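Local structure of 6-phosphogluconolactonase (Trypanosoma cruzi, 6VYE) at residues L77-G82 / A102-I107; K133-Y138 / R189-G194; A175-G180 / R206-P211; I212-A217 / R251-D256. The protein probably hydrolyses 6-phosphogluconolactone to 6-phosphogluconate, the lactonase step of the oxidative pentose phosphate pathway. One frame throughout, in Å; residues are numbered along the deposited sequence.

Overall arrangement
From the N terminus, contact 1 comes first: it closes a 19-residue connection by bringing the end of helix 95-104 back over strand 77-85, an inner strand of the mixed sheet, between 46-50 and 206-209. Contact 2 then spans 50 residues, laying helix 128-146 against the outermost strand, 191-194. Contact 3 crosses it along the chain, since loop 175-180 precedes strand 191-194 while its partner, strand 206-209, follows. Strands 77-85, 206-209 and 191-194 are successive neighbours, which places contacts 1, 2 and 3 on one half of the sheet. Contact 4 follows in series, closing 33 residues between helix 211-215 and the loop before strand 256-262; it touches contact 3 where Ile177 meets Ile214.

Contact 1: residues L77-G82 / A102-I107. Unlike the reference sequence in segment 102-107: Arg105 (reference His).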
loop_
_atom_site.group_PDB
_atom_site.type_symbol
_atom_site.label_atom_id
_atom_site.label_comp_id
_atom_site.label_asym_id
_atom_site.label_seq_id
_atom_site.Cartn_x
_atom_site.Cartn_y
_atom_site.Cartn_z
ATOM N N LEU A 77 5.846 -14.732 3.489
ATOM C CA LEU A 77 4.893 -13.603 3.305
ATOM C C LEU A 77 3.486 -14.122 3.002
ATOM O O LEU A 77 3.315 -15.084 2.213
ATOM C CB LEU A 77 5.354 -12.662 2.173
ATOM C CG LEU A 77 6.537 -11.737 2.492
ATOM C CD1 LEU A 77 6.911 -10.865 1.301
ATOM C CD2 LEU A 77 6.301 -10.863 3.705
ATOM N N ARG A 78 2.512 -13.408 3.549
ATOM C CA ARG A 78 1.082 -13.536 3.216
ATOM C C ARG A 78 0.690 -12.216 2.553
ATOM O O ARG A 78 0.842 -11.136 3.161
ATOM C CB ARG A 78 0.280 -13.892 4.469
ATOM C CG ARG A 78 -1.101 -14.425 4.158
ATOM C CD ARG A 78 -1.948 -14.475 5.438
ATOM N NE ARG A 78 -1.446 -15.478 6.387
ATOM C CZ ARG A 78 -1.629 -16.797 6.281
ATOM N NH1 ARG A 78 -2.277 -17.334 5.260
ATOM N NH2 ARG A 78 -1.121 -17.601 7.183
ATOM N N PHE A 79 0.321 -12.333 1.285
ATOM C CA PHE A 79 0.124 -11.212 0.354
ATOM C C PHE A 79 -1.344 -10.782 0.407
ATOM O O PHE A 79 -2.233 -11.563 0.006
ATOM C CB PHE A 79 0.570 -11.626 -1.053
ATOM C CG PHE A 79 2.050 -11.912 -1.190
ATOM C CD1 PHE A 79 2.936 -10.878 -1.430
ATOM C CD2 PHE A 79 2.533 -13.215 -1.131
ATOM C CE1 PHE A 79 4.295 -11.121 -1.549
ATOM C CE2 PHE A 79 3.894 -13.467 -1.255
ATOM C CZ PHE A 79 4.758 -12.422 -1.529
ATOM N N PHE A 80 -1.553 -9.549 0.834
ATOM C CA PHE A 80 -2.842 -8.812 0.822
ATOM C C PHE A 80 -2.696 -7.630 -0.134
ATOM O O PHE A 80 -1.609 -7.392 -0.612
ATOM C CB PHE A 80 -3.154 -8.308 2.226
ATOM C CG PHE A 80 -3.387 -9.382 3.260
ATOM C CD1 PHE A 80 -2.324 -10.026 3.881
ATOM C CD2 PHE A 80 -4.673 -9.726 3.649
ATOM C CE1 PHE A 80 -2.534 -11.009 4.842
ATOM C CE2 PHE A 80 -4.885 -10.732 4.587
ATOM C CZ PHE A 80 -3.813 -11.382 5.173
ATOM N N PHE A 81 -3.771 -6.906 -0.381
ATOM C CA PHE A 81 -3.771 -5.725 -1.275
ATOM C C PHE A 81 -4.168 -4.504 -0.466
ATOM O O PHE A 81 -5.146 -4.595 0.292
ATOM C CB PHE A 81 -4.667 -5.987 -2.481
ATOM C CG PHE A 81 -4.090 -7.053 -3.366
ATOM C CD1 PHE A 81 -3.258 -6.714 -4.421
ATOM C CD2 PHE A 81 -4.275 -8.389 -3.049
ATOM C CE1 PHE A 81 -2.693 -7.705 -5.206
ATOM C CE2 PHE A 81 -3.663 -9.379 -3.808
ATOM C CZ PHE A 81 -2.892 -9.028 -4.899
ATOM N N GLY A 82 -3.368 -3.446 -0.593
ATOM C CA GLY A 82 -3.664 -2.145 0.026
ATOM C C GLY A 82 -4.873 -1.523 -0.639
ATOM O O GLY A 82 -5.549 -0.756 -0.011
ATOM N N ALA A 102 3.370 -11.453 -12.171
ATOM C CA ALA A 102 4.757 -11.080 -11.819
ATOM C C ALA A 102 5.342 -12.041 -10.780
ATOM O O ALA A 102 6.587 -12.224 -10.781
ATOM C CB ALA A 102 4.778 -9.663 -11.314
ATOM N N LEU A 103 4.513 -12.577 -9.888
ATOM C CA LEU A 103 4.974 -13.265 -8.643
ATOM C C LEU A 103 3.948 -14.295 -8.133
ATOM O O LEU A 103 4.351 -15.409 -7.873
ATOM C CB LEU A 103 5.230 -12.185 -7.585
ATOM C CG LEU A 103 5.507 -12.687 -6.173
ATOM C CD1 LEU A 103 6.744 -13.574 -6.120
ATOM C CD2 LEU A 103 5.643 -11.507 -5.224
ATOM N N LEU A 104 2.675 -13.928 -7.943
ATOM C CA LEU A 104 1.791 -14.698 -7.029
ATOM C C LEU A 104 1.355 -16.026 -7.657
ATOM O O LEU A 104 0.905 -16.889 -6.899
ATOM C CB LEU A 104 0.601 -13.843 -6.607
ATOM C CG LEU A 104 0.964 -12.586 -5.828
ATOM C CD1 LEU A 104 -0.299 -11.858 -5.373
ATOM C CD2 LEU A 104 1.822 -12.904 -4.619
ATOM N N ARG A 105 1.505 -16.190 -8.973
ATOM C CA ARG A 105 1.172 -17.454 -9.683
ATOM C C ARG A 105 1.997 -18.605 -9.074
ATOM O O ARG A 105 1.521 -19.715 -9.081
ATOM C CB ARG A 105 1.406 -17.310 -11.195
ATOM C CG ARG A 105 2.822 -16.946 -11.619
ATOM C CD ARG A 105 2.907 -16.618 -13.114
ATOM N NE ARG A 105 4.129 -15.879 -13.447
ATOM C CZ ARG A 105 5.319 -16.435 -13.682
ATOM N NH1 ARG A 105 5.454 -17.748 -13.693
ATOM N NH2 ARG A 105 6.367 -15.683 -13.941
ATOM N N ASP A 106 3.163 -18.325 -8.490
ATOM C CA ASP A 106 4.045 -19.359 -7.897
ATOM C C ASP A 106 4.039 -19.342 -6.355
ATOM O O ASP A 106 4.942 -19.967 -5.779
ATOM C CB ASP A 106 5.459 -19.148 -8.415
ATOM C CG ASP A 106 5.610 -19.642 -9.845
ATOM O OD1 ASP A 106 6.219 -18.936 -10.671
ATOM O OD2 ASP A 106 5.084 -20.706 -10.120
ATOM N N ILE A 107 3.097 -18.657 -5.697
ATOM C CA ILE A 107 2.999 -18.592 -4.205
ATOM C C ILE A 107 1.903 -19.542 -3.738
ATOM O O ILE A 107 0.843 -19.608 -4.336
ATOM C CB ILE A 107 2.744 -17.137 -3.745
ATOM C CG1 ILE A 107 3.881 -16.234 -4.199
ATOM C CG2 ILE A 107 2.502 -17.035 -2.235
ATOM C CD1 ILE A 107 5.264 -16.684 -3.756
#
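Phe79 and Leu104 each carry CG anti to the carbonyl carbon and beside their own backbone N (chi1 -65° in Phe79), and in Leu104 an extended chi2 of -176° sets the two CD atoms. The two methyls of Leu104 are split between two rings. Its CD2 sits over one face of the Phe79 ring in a CH-pi contact, 3.7 Å from the ring centroid and 19° off the normal, while its CD1 reaches tip to tip toward Phe81, ending 3.9 Å from CZ of that ring. Leu77 CB lies over the opposite face of Phe79, which is thus held between two aliphatic groups, both offset toward the rim. Two more side chains cross that of Phe79 at about a right angle: Leu103 CD2 is 3.9 Å from Phe79 CZ, and Ile107 CG2 is 4.0 Å from Phe79 CE2. Ile107 is delivered by a type I turn that starts at Leu104. No hydrogen bond links the segments, and all five touching residues are buried. Phe79 also packs on Ile48 and Leu50 of neighbouring strand 46-50. This is the helix-on-sheet apolar core of a Rossmann-like alpha/beta fold, built here around a phenylalanine.

Contact 2: residues K133-Y138 / R189-G194; sequences KSADAY and RAVSVG
Helix 133-138 runs nearly antiparallel to strand 191-194, at 154° between directions and with the axes 7.2 Å apart, bringing Ala135 and Ser192 closest. Ala135 carries the contact. Its CB points at the strand and lands 3.6 Å from Ser192 O, with a valine methyl close by from each neighbouring residue: Val191 CG1 and Val193 CG1 are both 3.9 Å from Ala135 CB. Val191 has CG1 anti to its backbone N (chi1 -166°), which turns that methyl toward the helix, and its CB also rests 3.6 Å from Ala135 O. Ser192, between the two valines, points its own side chain away. One helical turn further on, Tyr138 adds a looser touch, its carbonyl carbon 4.5 Å from Val191 CG2. The Tyr138 OH is hydrogen-bonded to Val113 O, in a loop, and to Phe81 N on strand 77-85. Val207 of strand 206-209 packs on both Ala135 and Val191, so the helix covers the last two strands of the sheet together. A polar tie to the helix comes from Glu139, whose carboxylate takes the backbone N-H groups of Ala190 and Val191 and forms a salt bridge with Arg189. The chemistry is therefore split: a bare methyl faces the strand, so backbone and valine methyls come close without any hydrogen bond across the segments, while the Glu139 carboxylate ties the helix to the start of the strand.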
loop_
_atom_site.group_PDB
_atom_site.type_symbol
_atom_site.label_atom_id
_atom_site.label_comp_id
_atom_site.label_asym_id
_atom_site.label_seq_id
_atom_site.Cartn_x
_atom_site.Cartn_y
_atom_site.Cartn_z
ATOM N N LYS A 133 -19.754 -3.278 0.342
ATOM C CA LYS A 133 -19.960 -4.700 0.749
ATOM C C LYS A 133 -18.667 -5.491 0.505
ATOM O O LYS A 133 -18.350 -6.382 1.306
ATOM C CB LYS A 133 -21.174 -5.315 0.035
ATOM C CG LYS A 133 -22.519 -4.860 0.598
ATOM C CD LYS A 133 -23.721 -5.157 -0.264
ATOM C CE LYS A 133 -23.877 -6.629 -0.556
ATOM N NZ LYS A 133 -25.134 -6.874 -1.296
ATOM N N SER A 134 -17.937 -5.162 -0.555
ATOM C CA SER A 134 -16.617 -5.763 -0.875
ATOM C C SER A 134 -15.564 -5.376 0.186
ATOM O O SER A 134 -14.814 -6.259 0.635
ATOM C CB SER A 134 -16.217 -5.375 -2.258
ATOM O OG SER A 134 -14.995 -6.011 -2.600
ATOM N N ALA A 135 -15.537 -4.123 0.634
ATOM C CA ALA A 135 -14.632 -3.626 1.700
ATOM C C ALA A 135 -14.916 -4.369 3.005
ATOM O O ALA A 135 -13.941 -4.770 3.678
ATOM C CB ALA A 135 -14.783 -2.139 1.885
ATOM N N ASP A 136 -16.198 -4.541 3.355
ATOM C CA ASP A 136 -16.616 -5.241 4.597
ATOM C C ASP A 136 -16.185 -6.712 4.507
ATOM O O ASP A 136 -15.761 -7.272 5.540
ATOM C CB ASP A 136 -18.116 -5.129 4.862
ATOM C CG ASP A 136 -18.638 -3.716 5.101
ATOM O OD1 ASP A 136 -17.816 -2.788 5.332
ATOM O OD2 ASP A 136 -19.891 -3.540 5.065
ATOM N N ALA A 137 -16.320 -7.329 3.337
ATOM C CA ALA A 137 -15.948 -8.748 3.131
ATOM C C ALA A 137 -14.422 -8.882 3.284
ATOM O O ALA A 137 -13.998 -9.812 3.987
ATOM C CB ALA A 137 -16.433 -9.244 1.793
ATOM N N TYR A 138 -13.638 -7.935 2.743
ATOM C CA TYR A 138 -12.162 -7.984 2.844
ATOM C C TYR A 138 -11.742 -7.725 4.287
ATOM O O TYR A 138 -10.856 -8.433 4.786
ATOM C CB TYR A 138 -11.506 -7.038 1.844
ATOM C CG TYR A 138 -10.079 -7.380 1.526
ATOM C CD1 TYR A 138 -9.747 -8.635 1.063
ATOM C CD2 TYR A 138 -9.077 -6.435 1.617
ATOM C CE1 TYR A 138 -8.443 -8.962 0.735
ATOM C CE2 TYR A 138 -7.765 -6.744 1.289
ATOM C CZ TYR A 138 -7.446 -8.014 0.859
ATOM O OH TYR A 138 -6.164 -8.356 0.538
ATOM N N ARG A 189 -12.818 1.976 10.760
ATOM C CA ARG A 189 -12.814 0.803 9.848
ATOM C C ARG A 189 -11.378 0.541 9.345
ATOM O O ARG A 189 -10.649 1.509 9.071
ATOM C CB ARG A 189 -13.717 1.054 8.633
ATOM C CG ARG A 189 -15.145 1.507 8.892
ATOM C CD ARG A 189 -15.921 0.744 9.939
ATOM N NE ARG A 189 -15.529 -0.652 10.053
ATOM C CZ ARG A 189 -15.734 -1.409 11.134
ATOM N NH1 ARG A 189 -16.358 -0.916 12.197
ATOM N NH2 ARG A 189 -15.319 -2.668 11.149
ATOM N N ALA A 190 -10.981 -0.725 9.198
ATOM C CA ALA A 190 -9.648 -1.121 8.677
ATOM C C ALA A 190 -9.606 -0.945 7.155
ATOM O O ALA A 190 -8.501 -0.742 6.624
ATOM C CB ALA A 190 -9.356 -2.542 9.050
ATOM N N VAL A 191 -10.764 -1.094 6.484
ATOM C CA VAL A 191 -10.948 -1.097 5.000
ATOM C C VAL A 191 -12.145 -0.199 4.655
ATOM O O VAL A 191 -13.127 -0.177 5.397
ATOM C CB VAL A 191 -11.204 -2.512 4.459
ATOM C CG1 VAL A 191 -11.037 -2.546 2.946
ATOM C CG2 VAL A 191 -10.346 -3.576 5.144
ATOM N N SER A 192 -12.051 0.543 3.573
ATOM C CA SER A 192 -13.124 1.432 3.101
ATOM C C SER A 192 -13.065 1.491 1.573
ATOM O O SER A 192 -12.556 0.533 0.938
ATOM C CB SER A 192 -12.970 2.791 3.748
ATOM O OG SER A 192 -14.117 3.575 3.507
ATOM N N VAL A 193 -13.558 2.577 0.988
ATOM C CA VAL A 193 -13.751 2.629 -0.487
ATOM C C VAL A 193 -13.335 4.015 -0.957
ATOM O O VAL A 193 -13.251 4.934 -0.139
ATOM C CB VAL A 193 -15.200 2.298 -0.876
ATOM C CG1 VAL A 193 -15.612 0.908 -0.430
ATOM C CG2 VAL A 193 -16.175 3.327 -0.340
ATOM N N GLY A 194 -13.068 4.129 -2.243
ATOM C CA GLY A 194 -12.699 5.400 -2.847
ATOM C C GLY A 194 -12.951 5.339 -4.324
ATOM O O GLY A 194 -12.816 4.228 -4.925
#

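Contact 3: residues A175-G180 / R206-P211. With PO4 (phosphate ion), chain D.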
loop_
_atom_site.group_PDB
_atom_site.type_symbol
_atom_site.label_atom_id
_atom_site.label_comp_id
_atom_site.label_asym_id
_atom_site.label_seq_id
_atom_site.Cartn_x
_atom_site.Cartn_y
_atom_site.Cartn_z
ATOM N N ALA A 175 -2.621 4.446 -1.800
ATOM C CA ALA A 175 -3.579 3.333 -1.956
ATOM C C ALA A 175 -4.687 3.816 -2.890
ATOM O O ALA A 175 -4.334 4.194 -4.024
ATOM C CB ALA A 175 -4.050 2.856 -0.614
ATOM N N SER A 176 -5.950 3.760 -2.482
ATOM C CA SER A 176 -7.056 4.504 -3.135
ATOM C C SER A 176 -7.695 5.441 -2.093
ATOM O O SER A 176 -8.943 5.621 -2.074
ATOM C CB SER A 176 -8.035 3.579 -3.841
ATOM O OG SER A 176 -7.498 3.152 -5.100
ATOM N N ILE A 177 -6.847 6.058 -1.273
ATOM C CA ILE A 177 -7.280 7.119 -0.326
ATOM C C ILE A 177 -7.188 8.476 -1.057
ATOM O O ILE A 177 -6.097 8.989 -1.210
ATOM C CB ILE A 177 -6.476 7.063 0.987
ATOM C CG1 ILE A 177 -6.496 5.668 1.620
ATOM C CG2 ILE A 177 -7.019 8.097 1.962
ATOM C CD1 ILE A 177 -5.473 5.493 2.729
ATOM N N PHE A 178 -8.342 9.020 -1.465
ATOM C CA PHE A 178 -8.514 10.302 -2.185
ATOM C C PHE A 178 -9.214 11.304 -1.269
ATOM O O PHE A 178 -10.104 10.923 -0.481
ATOM C CB PHE A 178 -9.324 10.043 -3.467
ATOM C CG PHE A 178 -8.627 9.194 -4.519
ATOM C CD1 PHE A 178 -8.884 7.837 -4.631
ATOM C CD2 PHE A 178 -7.749 9.763 -5.437
ATOM C CE1 PHE A 178 -8.266 7.051 -5.600
ATOM C CE2 PHE A 178 -7.110 8.979 -6.391
ATOM C CZ PHE A 178 -7.377 7.621 -6.480
ATOM N N HIS A 179 -8.842 12.571 -1.378
ATOM C CA HIS A 179 -9.654 13.662 -0.819
ATOM C C HIS A 179 -11.048 13.496 -1.409
ATOM O O HIS A 179 -11.140 13.309 -2.633
ATOM C CB HIS A 179 -9.070 15.034 -1.166
ATOM C CG HIS A 179 -7.982 15.473 -0.256
ATOM N ND1 HIS A 179 -6.910 16.211 -0.704
ATOM C CD2 HIS A 179 -7.779 15.255 1.051
ATOM C CE1 HIS A 179 -6.122 16.487 0.308
ATOM N NE2 HIS A 179 -6.621 15.897 1.398
ATOM N N GLY A 180 -12.080 13.537 -0.573
ATOM C CA GLY A 180 -13.467 13.339 -1.028
ATOM C C GLY A 180 -13.923 11.892 -0.873
ATOM O O GLY A 180 -15.123 11.626 -1.081
ATOM N N ARG A 206 -12.888 1.625 -5.883
ATOM C CA ARG A 206 -11.780 0.836 -5.303
ATOM C C ARG A 206 -12.114 0.510 -3.861
ATOM O O ARG A 206 -12.884 1.282 -3.218
ATOM C CB ARG A 206 -10.457 1.582 -5.370
ATOM C CG ARG A 206 -9.985 1.826 -6.798
ATOM C CD ARG A 206 -10.198 3.253 -7.160
ATOM N NE ARG A 206 -9.628 3.576 -8.445
ATOM C CZ ARG A 206 -8.406 4.015 -8.656
ATOM N NH1 ARG A 206 -7.541 4.097 -7.662
ATOM N NH2 ARG A 206 -8.020 4.311 -9.891
ATOM N N VAL A 207 -11.642 -0.657 -3.437
ATOM C CA VAL A 207 -11.591 -1.039 -2.006
ATOM C C VAL A 207 -10.175 -0.662 -1.583
ATOM O O VAL A 207 -9.287 -0.842 -2.413
ATOM C CB VAL A 207 -11.896 -2.540 -1.833
ATOM C CG1 VAL A 207 -11.725 -2.984 -0.394
ATOM C CG2 VAL A 207 -13.296 -2.858 -2.340
ATOM N N THR A 208 -10.001 -0.104 -0.393
ATOM C CA THR A 208 -8.711 0.441 0.063
ATOM C C THR A 208 -8.605 0.234 1.567
ATOM O O THR A 208 -9.636 0.319 2.273
ATOM C CB THR A 208 -8.523 1.923 -0.342
ATOM O OG1 THR A 208 -7.220 2.354 0.045
ATOM C CG2 THR A 208 -9.536 2.871 0.264
ATOM N N LEU A 209 -7.380 0.013 2.021
ATOM C CA LEU A 209 -7.015 0.149 3.436
ATOM C C LEU A 209 -7.129 1.631 3.788
ATOM O O LEU A 209 -6.997 2.523 2.877
ATOM C CB LEU A 209 -5.593 -0.370 3.697
ATOM C CG LEU A 209 -5.345 -1.851 3.384
ATOM C CD1 LEU A 209 -3.904 -2.196 3.764
ATOM C CD2 LEU A 209 -6.333 -2.784 4.084
ATOM N N THR A 210 -7.380 1.862 5.071
ATOM C CA THR A 210 -7.686 3.197 5.599
ATOM C C THR A 210 -6.411 3.776 6.192
ATOM O O THR A 210 -5.437 3.063 6.456
ATOM C CB THR A 210 -8.835 3.078 6.601
ATOM O OG1 THR A 210 -8.415 2.198 7.652
ATOM C CG2 THR A 210 -10.094 2.587 5.926
ATOM N N PRO A 211 -6.389 5.091 6.456
ATOM C CA PRO A 211 -5.271 5.676 7.200
ATOM C C PRO A 211 -5.010 4.947 8.533
ATOM O O PRO A 211 -3.870 4.654 8.829
ATOM C CB PRO A 211 -5.687 7.155 7.325
ATOM C CG PRO A 211 -6.578 7.383 6.131
ATOM C CD PRO A 211 -7.370 6.087 6.003
HETATM P P PO4 D . -4.366 4.989 -8.977
HETATM O O1 PO4 D . -4.727 4.757 -7.481
HETATM O O2 PO4 D . -3.015 4.414 -9.259
HETATM O O3 PO4 D . -4.288 6.462 -9.301
HETATM O O4 PO4 D . -5.452 4.351 -9.835
#
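NH1 of Arg206 serves three acceptors at once: it donates to Ser176 OG (2.7 Å) and to phosphate O1 (2.9 Å), and makes a weak further bond to phosphate O4. The serine oxygen lies close to the guanidinium plane, 11° out of it. NH2 donates to phosphate O4 at 2.6 Å and also to Pro202 O. Phe178 presents the edge of its ring to NH1, CE1 standing 3.7 Å away, with ring and guanidinium planes 73° apart. Ser176 OG is also hydrogen-bonded to Asp83, which helps to fix this second-shell serine. Further along the strand Thr208 OG1, anti to its backbone N (chi1 -176°), accepts the N-H of Ser176 at 3.2 Å and donates to Leu209 O at 2.8 Å, on a lone pair of that carbonyl. Ile177 then lays its CD1 against the start of the following helix, 3.8 Å from Pro211 CD. His173 NE2 and Arg85 NH2 also hydrogen-bond the phosphate, which probably came from the crystallisation liquor. His173 and Ser176 belong to the Asp-Gly-His-Thr-Ala-Ser sequence of this family, and the cluster is consistent with an anion-binding part of the active-site region, which may accept an acidic group of the substrate.

Contact 4: residues I212-A217 / R251-D256; sequences ITIIHA and RNCKGD
The C-terminal end of helix 211-215 docks on the loop that leads into strand 256-262, with Ile215 directly against Cys253. The backbone bond that joins the segments runs from Lys254 N to Ile215 O, 2.7 Å long and nearly straight at 163°. Beside it a water takes the N-H of Gly255 and sits 2.9 Å from Ile214 O and 2.7 Å from Ala217 O, bridging the end of the helix to the loop. Ile215 lies alongside Asn252, the two side chains pointing the same way, and its CG2 presses to 3.4 Å from Asn252 O. Cys253 SG meets Ile214 CG2, and both residues also rest on Val220 of strand 219-224. Each segment leads into a parallel strand of the Rossmann-like sheet, 219-224 and 256-262, which are neighbours. Gly255, which has no side chain, approaches the helix end with its backbone, CA standing 3.6 Å from Ala217 O in a CA-H...O contact. His216, which packs on Val151 and Glu152, is held by its own helix, ND1 donating to Ile212 O at 3.2 Å with that oxygen exactly in the ring plane. Lys254 runs alongside, its CG over one face of the imidazole; the chain bends at chi2 (-70°), which turns CD, and again at chi4 (45°), which places NZ 3.5 Å from His216 NE2, where it forms a salt bridge with Glu152.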
loop_
_atom_site.group_PDB
_atom_site.type_symbol
_atom_site.label_atom_id
_atom_site.label_comp_id
_atom_site.label_asym_id
_atom_site.label_seq_id
_atom_site.Cartn_x
_atom_site.Cartn_y
_atom_site.Cartn_z
ATOM N N ILE A 212 -6.029 4.650 9.337
ATOM C CA ILE A 212 -5.800 4.057 10.692
ATOM C C ILE A 212 -5.045 2.718 10.531
ATOM O O ILE A 212 -4.187 2.433 11.344
ATOM C CB ILE A 212 -7.089 3.931 11.525
ATOM C CG1 ILE A 212 -6.802 3.558 12.980
ATOM C CG2 ILE A 212 -8.078 2.963 10.912
ATOM C CD1 ILE A 212 -5.832 4.520 13.701
ATOM N N THR A 213 -5.308 1.961 9.482
ATOM C CA THR A 213 -4.628 0.676 9.219
ATOM C C THR A 213 -3.158 0.905 8.893
ATOM O O THR A 213 -2.374 0.168 9.423
ATOM C CB THR A 213 -5.264 -0.134 8.089
ATOM O OG1 THR A 213 -6.627 -0.361 8.430
ATOM C CG2 THR A 213 -4.566 -1.466 7.917
ATOM N N ILE A 214 -2.844 1.862 8.010
ATOM C CA ILE A 214 -1.457 2.183 7.596
ATOM C C ILE A 214 -0.705 2.753 8.808
ATOM O O ILE A 214 0.491 2.387 9.054
ATOM C CB ILE A 214 -1.458 3.137 6.378
ATOM C CG1 ILE A 214 -2.074 2.442 5.168
ATOM C CG2 ILE A 214 -0.056 3.660 6.083
ATOM C CD1 ILE A 214 -2.429 3.363 4.036
ATOM N N ILE A 215 -1.367 3.621 9.552
ATOM C CA ILE A 215 -0.780 4.304 10.739
ATOM C C ILE A 215 -0.309 3.269 11.777
ATOM O O ILE A 215 0.691 3.538 12.443
ATOM C CB ILE A 215 -1.782 5.329 11.299
ATOM C CG1 ILE A 215 -1.762 6.596 10.432
ATOM C CG2 ILE A 215 -1.489 5.647 12.759
ATOM C CD1 ILE A 215 -2.954 7.516 10.632
ATOM N N HIS A 216 -0.963 2.113 11.869
ATOM C CA HIS A 216 -0.619 1.049 12.849
ATOM C C HIS A 216 0.200 -0.111 12.263
ATOM O O HIS A 216 0.416 -1.080 13.023
ATOM C CB HIS A 216 -1.901 0.588 13.529
ATOM C CG HIS A 216 -2.282 1.570 14.571
ATOM N ND1 HIS A 216 -3.149 2.633 14.314
ATOM C CD2 HIS A 216 -1.851 1.713 15.838
ATOM C CE1 HIS A 216 -3.256 3.348 15.406
ATOM N NE2 HIS A 216 -2.480 2.806 16.348
ATOM N N ALA A 217 0.613 -0.064 10.985
ATOM C CA ALA A 217 1.441 -1.128 10.363
ATOM C C ALA A 217 2.795 -1.053 11.053
ATOM O O ALA A 217 3.202 0.054 11.363
ATOM C CB ALA A 217 1.611 -0.924 8.870
ATOM N N ARG A 251 2.552 11.047 8.275
ATOM C CA ARG A 251 3.374 11.646 9.366
ATOM C C ARG A 251 2.967 11.018 10.703
ATOM O O ARG A 251 3.768 11.061 11.624
ATOM C CB ARG A 251 3.207 13.163 9.469
ATOM C CG ARG A 251 3.738 13.923 8.265
ATOM C CD ARG A 251 3.437 15.402 8.380
ATOM N NE ARG A 251 4.128 16.013 9.504
ATOM C CZ ARG A 251 5.332 16.588 9.440
ATOM N NH1 ARG A 251 6.013 16.621 8.303
ATOM N NH2 ARG A 251 5.861 17.120 10.530
ATOM N N ASN A 252 1.749 10.512 10.809
ATOM C CA ASN A 252 1.208 9.909 12.052
ATOM C C ASN A 252 1.553 8.418 12.154
ATOM O O ASN A 252 1.101 7.772 13.122
ATOM C CB ASN A 252 -0.306 10.091 12.100
ATOM C CG ASN A 252 -0.708 11.539 12.290
ATOM O OD1 ASN A 252 -1.722 11.961 11.734
ATOM N ND2 ASN A 252 0.086 12.300 13.023
ATOM N N CYS A 253 2.313 7.856 11.220
ATOM C CA CYS A 253 2.624 6.408 11.227
ATOM C C CYS A 253 3.329 6.023 12.531
ATOM O O CYS A 253 4.204 6.770 12.953
ATOM C CB CYS A 253 3.421 6.028 9.990
ATOM S SG CYS A 253 2.364 5.823 8.538
ATOM N N LYS A 254 2.888 4.938 13.177
ATOM C CA LYS A 254 3.401 4.503 14.508
ATOM C C LYS A 254 4.608 3.596 14.317
ATOM O O LYS A 254 5.416 3.553 15.237
ATOM C CB LYS A 254 2.363 3.771 15.359
ATOM C CG LYS A 254 1.163 4.603 15.772
ATOM C CD LYS A 254 1.497 5.680 16.776
ATOM C CE LYS A 254 0.324 6.568 17.146
ATOM N NZ LYS A 254 -0.914 5.787 17.399
ATOM N N GLY A 255 4.755 3.001 13.137
ATOM C CA GLY A 255 5.790 2.001 12.829
ATOM C C GLY A 255 7.042 2.615 12.225
ATOM O O GLY A 255 7.195 3.854 12.263
ATOM N N ASP A 256 7.851 1.761 11.606
ATOM C CA ASP A 256 9.121 2.109 10.930
ATOM C C ASP A 256 8.790 2.521 9.487
ATOM O O ASP A 256 8.372 1.630 8.702
ATOM C CB ASP A 256 10.116 0.940 11.026
ATOM C CG ASP A 256 11.135 0.900 9.897
ATOM O OD1 ASP A 256 11.082 -0.055 9.079
ATOM O OD2 ASP A 256 11.916 1.855 9.780
HETATM O O HOH W 1 2.957 2.656 10.591
#